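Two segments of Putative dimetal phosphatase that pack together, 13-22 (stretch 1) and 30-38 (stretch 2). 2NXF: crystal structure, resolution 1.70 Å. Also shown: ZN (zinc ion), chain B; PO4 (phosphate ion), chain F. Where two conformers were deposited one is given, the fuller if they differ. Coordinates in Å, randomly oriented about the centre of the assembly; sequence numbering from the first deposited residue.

Stretch 1, residues 13-22: DVQYADIEDG
Stretch 2 (30-38) RRYYRGSAD

Stretch 1 is irregular from Asp-13 to Asp-21 and becomes strand at Gly-22. Stretch 2 begins as strand at Arg-30 and Arg-31, turns through Tyr-32, and is helical by Ser-36. The two run antiparallel. Asp-21 CA lies 5.0 Å from Tyr-32 CA, Tyr-16 CA 5.0 Å from Tyr-33 CA, Gly-22 CA 4.9 Å from Arg-31 CA, and Val-14 CA 5.5 Å from Ser-36 CA.

One antiparallel bridge closes the strand end. Gly-22 N donates to Arg-31 O (3.0 Å), and Arg-31 N donates to Gly-22 O (2.8 Å, nearly linear). The backbone N and O of Gly-22 are each paired with Arg-31; Arg-31 O also takes a weak bond from Tyr-33 N (3.3 Å). Gly-22 lies at phi/psi -127/-160; an ideal CB there would sit only 3.1 Å from Tyr-33 CE2. Further back, Ala-17 N makes a weak bond to Tyr-33 O (3.5 Å). That carbonyl also accepts from Ser-36 OG (2.7 Å), with Ser-36 at chi1 p.

Tyr-33 points toward stretch 1, with chi1 m and chi2 -74°. Ile-19, chi1 p and chi2 t, places CD1 over one ring face, 3.8 Å from the centroid. Glu-20 O lies at the ring edge, 3.3 Å from Tyr-33 CD2, and Gln-15 O lies at the edge 3.5 Å from Tyr-33 CD1. Tyr-16, chi1 t, sets its CD1 3.8 Å from Ala-37 CB.

Two salt bridges pair acids of stretch 1 with arginines of stretch 2. Arg-34, chi1 m then t and t, donates NE to Asp-18 OD1 (2.7 Å, 173°). Asp-18 has chi1 t; its CB points away, but its carboxylate comes back to the arginine. Glu-20 N lies over one face of the Arg-34 guanidinium. Arg-30, t at chi1 to chi3, donates NH2 to Asp-21 OD2 (2.7 Å) and NE more weakly to the same oxygen (3.1 Å).

Asp-21, chi1 m, has its other oxygen satisfied by water. Water 1 donates to Asp-21 OD1 (2.6 Å) and Ile-19 O (2.7 Å), and accepts from Arg-34 N (2.9 Å). Water 2 donates to Asp-21 OD1 (2.8 Å) and accepts from Gly-35 N (2.9 Å). The amides of Arg-34 and Gly-35 are therefore linked to stretch 1 through water.

At the metal end, zinc is bound by Asp-13 OD1 (2.1 Å), Gln-15 OE1 (2.0 Å), phosphate O3 (2.2 Å), water 3 (2.1 Å) and two atoms elsewhere in the structure. Gln-15 NE2 donates weakly to phosphate O3 (2.9 Å). Arg-31, chi1 m and extended beyond, donates NH1 weakly to phosphate O2 (3.4 Å). Both stretches therefore reach the same anion.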

# COMPACT_ATOMS: atom_id res chain seq x y z
N ASP A 13 3.79 -2.64 5.71
CA ASP A 13 5.15 -2.13 6.05
C ASP A 13 5.86 -3.05 7.03
O ASP A 13 6.38 -2.60 8.07
CB ASP A 13 5.09 -0.67 6.56
CG ASP A 13 4.63 0.30 5.46
OD1 ASP A 13 5.49 0.88 4.80
OD2 ASP A 13 3.42 0.41 5.22
N VAL A 14 5.87 -4.35 6.71
CA VAL A 14 6.65 -5.33 7.49
C VAL A 14 8.13 -4.90 7.51
O VAL A 14 8.76 -4.79 8.56
CB VAL A 14 6.47 -6.76 6.92
CG1 VAL A 14 7.37 -7.77 7.67
CG2 VAL A 14 5.00 -7.21 6.99
N GLN A 15 8.67 -4.63 6.32
CA GLN A 15 10.03 -4.07 6.16
C GLN A 15 11.09 -4.90 6.88
O GLN A 15 11.99 -4.35 7.52
CB GLN A 15 10.09 -2.58 6.57
CG GLN A 15 10.02 -1.71 5.33
CD GLN A 15 9.70 -0.26 5.61
OE1 GLN A 15 8.53 0.15 5.53
NE2 GLN A 15 10.72 0.52 5.91
N TYR A 16 10.96 -6.21 6.75
CA TYR A 16 11.90 -7.15 7.39
C TYR A 16 13.33 -6.95 6.88
O TYR A 16 13.54 -6.66 5.71
CB TYR A 16 11.47 -8.61 7.12
CG TYR A 16 12.52 -9.58 7.58
CD1 TYR A 16 12.72 -9.80 8.94
CD2 TYR A 16 13.35 -10.23 6.67
CE1 TYR A 16 13.70 -10.69 9.39
CE2 TYR A 16 14.34 -11.10 7.10
CZ TYR A 16 14.51 -11.32 8.46
OH TYR A 16 15.49 -12.17 8.93
N ALA A 17 14.29 -7.08 7.79
CA ALA A 17 15.71 -7.22 7.43
C ALA A 17 16.42 -7.89 8.59
O ALA A 17 16.05 -7.69 9.75
CB ALA A 17 16.34 -5.85 7.13
N ASP A 18 17.44 -8.69 8.28
CA ASP A 18 18.20 -9.39 9.31
C ASP A 18 19.33 -8.49 9.80
O ASP A 18 20.53 -8.77 9.60
CB ASP A 18 18.75 -10.72 8.76
CG ASP A 18 19.39 -11.58 9.83
OD1 ASP A 18 19.20 -11.31 11.05
OD2 ASP A 18 20.13 -12.53 9.46
N ILE A 19 18.94 -7.39 10.45
CA ILE A 19 19.89 -6.37 10.92
C ILE A 19 19.42 -5.84 12.28
O ILE A 19 18.26 -6.03 12.65
CB ILE A 19 20.02 -5.18 9.93
CG1 ILE A 19 18.68 -4.44 9.78
CG2 ILE A 19 20.54 -5.63 8.57
CD1 ILE A 19 18.64 -3.38 8.65
N GLU A 20 20.31 -5.18 13.01
CA GLU A 20 19.93 -4.64 14.31
C GLU A 20 18.90 -3.52 14.15
O GLU A 20 18.78 -2.90 13.08
CB GLU A 20 21.16 -4.19 15.11
CG GLU A 20 21.89 -5.35 15.83
CD GLU A 20 23.19 -4.95 16.51
OE1 GLU A 20 24.04 -4.26 15.87
OE2 GLU A 20 23.40 -5.36 17.67
N ASP A 21 18.13 -3.29 15.21
CA ASP A 21 17.16 -2.20 15.22
C ASP A 21 17.79 -0.87 14.83
O ASP A 21 18.94 -0.58 15.18
CB ASP A 21 16.52 -2.05 16.60
CG ASP A 21 15.59 -3.20 16.96
OD1 ASP A 21 15.27 -4.05 16.09
OD2 ASP A 21 15.18 -3.23 18.13
N GLY A 22 17.03 -0.08 14.09
CA GLY A 22 17.45 1.25 13.69
C GLY A 22 16.42 2.30 14.06
O GLY A 22 15.59 2.09 14.95
N ARG A 30 11.56 4.13 16.23
CA ARG A 30 12.48 3.00 16.15
C ARG A 30 11.99 2.04 15.09
O ARG A 30 10.77 1.88 14.91
CB ARG A 30 12.56 2.30 17.52
CG ARG A 30 13.53 1.13 17.60
CD ARG A 30 14.01 0.93 19.04
NE ARG A 30 14.73 -0.34 19.19
CZ ARG A 30 15.27 -0.78 20.33
NH1 ARG A 30 15.19 -0.06 21.45
NH2 ARG A 30 15.90 -1.95 20.34
N ARG A 31 12.92 1.39 14.39
CA ARG A 31 12.59 0.39 13.37
C ARG A 31 13.07 -1.00 13.80
O ARG A 31 14.26 -1.23 14.02
CB ARG A 31 13.11 0.81 11.99
CG ARG A 31 12.23 1.92 11.46
CD ARG A 31 12.51 2.39 10.07
NE ARG A 31 11.62 3.51 9.77
CZ ARG A 31 11.37 3.98 8.55
NH1 ARG A 31 11.94 3.41 7.48
NH2 ARG A 31 10.55 5.01 8.41
N TYR A 32 12.11 -1.92 13.95
CA TYR A 32 12.35 -3.21 14.58
C TYR A 32 12.48 -4.26 13.48
O TYR A 32 11.56 -5.03 13.25
CB TYR A 32 11.17 -3.52 15.51
CG TYR A 32 11.04 -2.52 16.64
CD1 TYR A 32 11.77 -2.68 17.80
CD2 TYR A 32 10.18 -1.42 16.53
CE1 TYR A 32 11.65 -1.77 18.85
CE2 TYR A 32 10.05 -0.49 17.57
CZ TYR A 32 10.78 -0.68 18.72
OH TYR A 32 10.69 0.21 19.77
N TYR A 33 13.62 -4.26 12.79
CA TYR A 33 13.77 -5.00 11.53
C TYR A 33 13.57 -6.51 11.71
O TYR A 33 12.83 -7.15 10.93
CB TYR A 33 15.14 -4.70 10.89
CG TYR A 33 15.28 -3.25 10.46
CD1 TYR A 33 14.59 -2.77 9.31
CD2 TYR A 33 16.09 -2.36 11.17
CE1 TYR A 33 14.70 -1.44 8.91
CE2 TYR A 33 16.21 -1.02 10.75
CZ TYR A 33 15.50 -0.59 9.64
OH TYR A 33 15.60 0.73 9.23
N ARG A 34 14.23 -7.10 12.70
CA ARG A 34 14.10 -8.55 12.91
C ARG A 34 12.74 -8.91 13.50
O ARG A 34 12.15 -9.93 13.11
CB ARG A 34 15.23 -9.09 13.77
CG ARG A 34 16.57 -9.09 13.05
CD ARG A 34 17.61 -9.78 13.92
NE ARG A 34 18.91 -9.77 13.25
CZ ARG A 34 19.99 -9.14 13.69
NH1 ARG A 34 19.96 -8.45 14.83
NH2 ARG A 34 21.12 -9.20 12.98
N GLY A 35 12.25 -8.09 14.43
CA GLY A 35 10.97 -8.33 15.11
C GLY A 35 9.78 -8.35 14.16
O GLY A 35 8.75 -8.98 14.46
N SER A 36 9.92 -7.69 13.02
CA SER A 36 8.83 -7.64 12.04
C SER A 36 8.41 -9.04 11.60
O SER A 36 7.23 -9.27 11.38
CB SER A 36 9.22 -6.81 10.82
OG SER A 36 10.28 -7.41 10.12
N ALA A 37 9.37 -9.96 11.49
CA ALA A 37 9.04 -11.32 11.07
C ALA A 37 8.25 -12.07 12.15
O ALA A 37 7.43 -12.94 11.83
CB ALA A 37 10.30 -12.08 10.68
N ASP A 38 8.51 -11.75 13.42
CA ASP A 38 7.77 -12.33 14.56
C ASP A 38 6.33 -11.82 14.57
O ASP A 38 5.39 -12.60 14.81
CB ASP A 38 8.45 -11.98 15.88
CG ASP A 38 9.85 -12.59 15.99
OD1 ASP A 38 10.11 -13.67 15.41
OD2 ASP A 38 10.69 -11.98 16.68
ZN ZN B . 7.39 1.67 4.96
P PO4 F . 9.45 4.23 4.43
O1 PO4 F . 8.83 5.33 5.27
O2 PO4 F . 10.95 4.40 4.41
O3 PO4 F . 9.23 2.86 5.04
O4 PO4 F . 8.87 4.23 3.04
O HOH W 1 16.20 -5.86 14.40
O HOH W 2 13.44 -6.16 16.18
O HOH W 3 6.63 3.52 4.17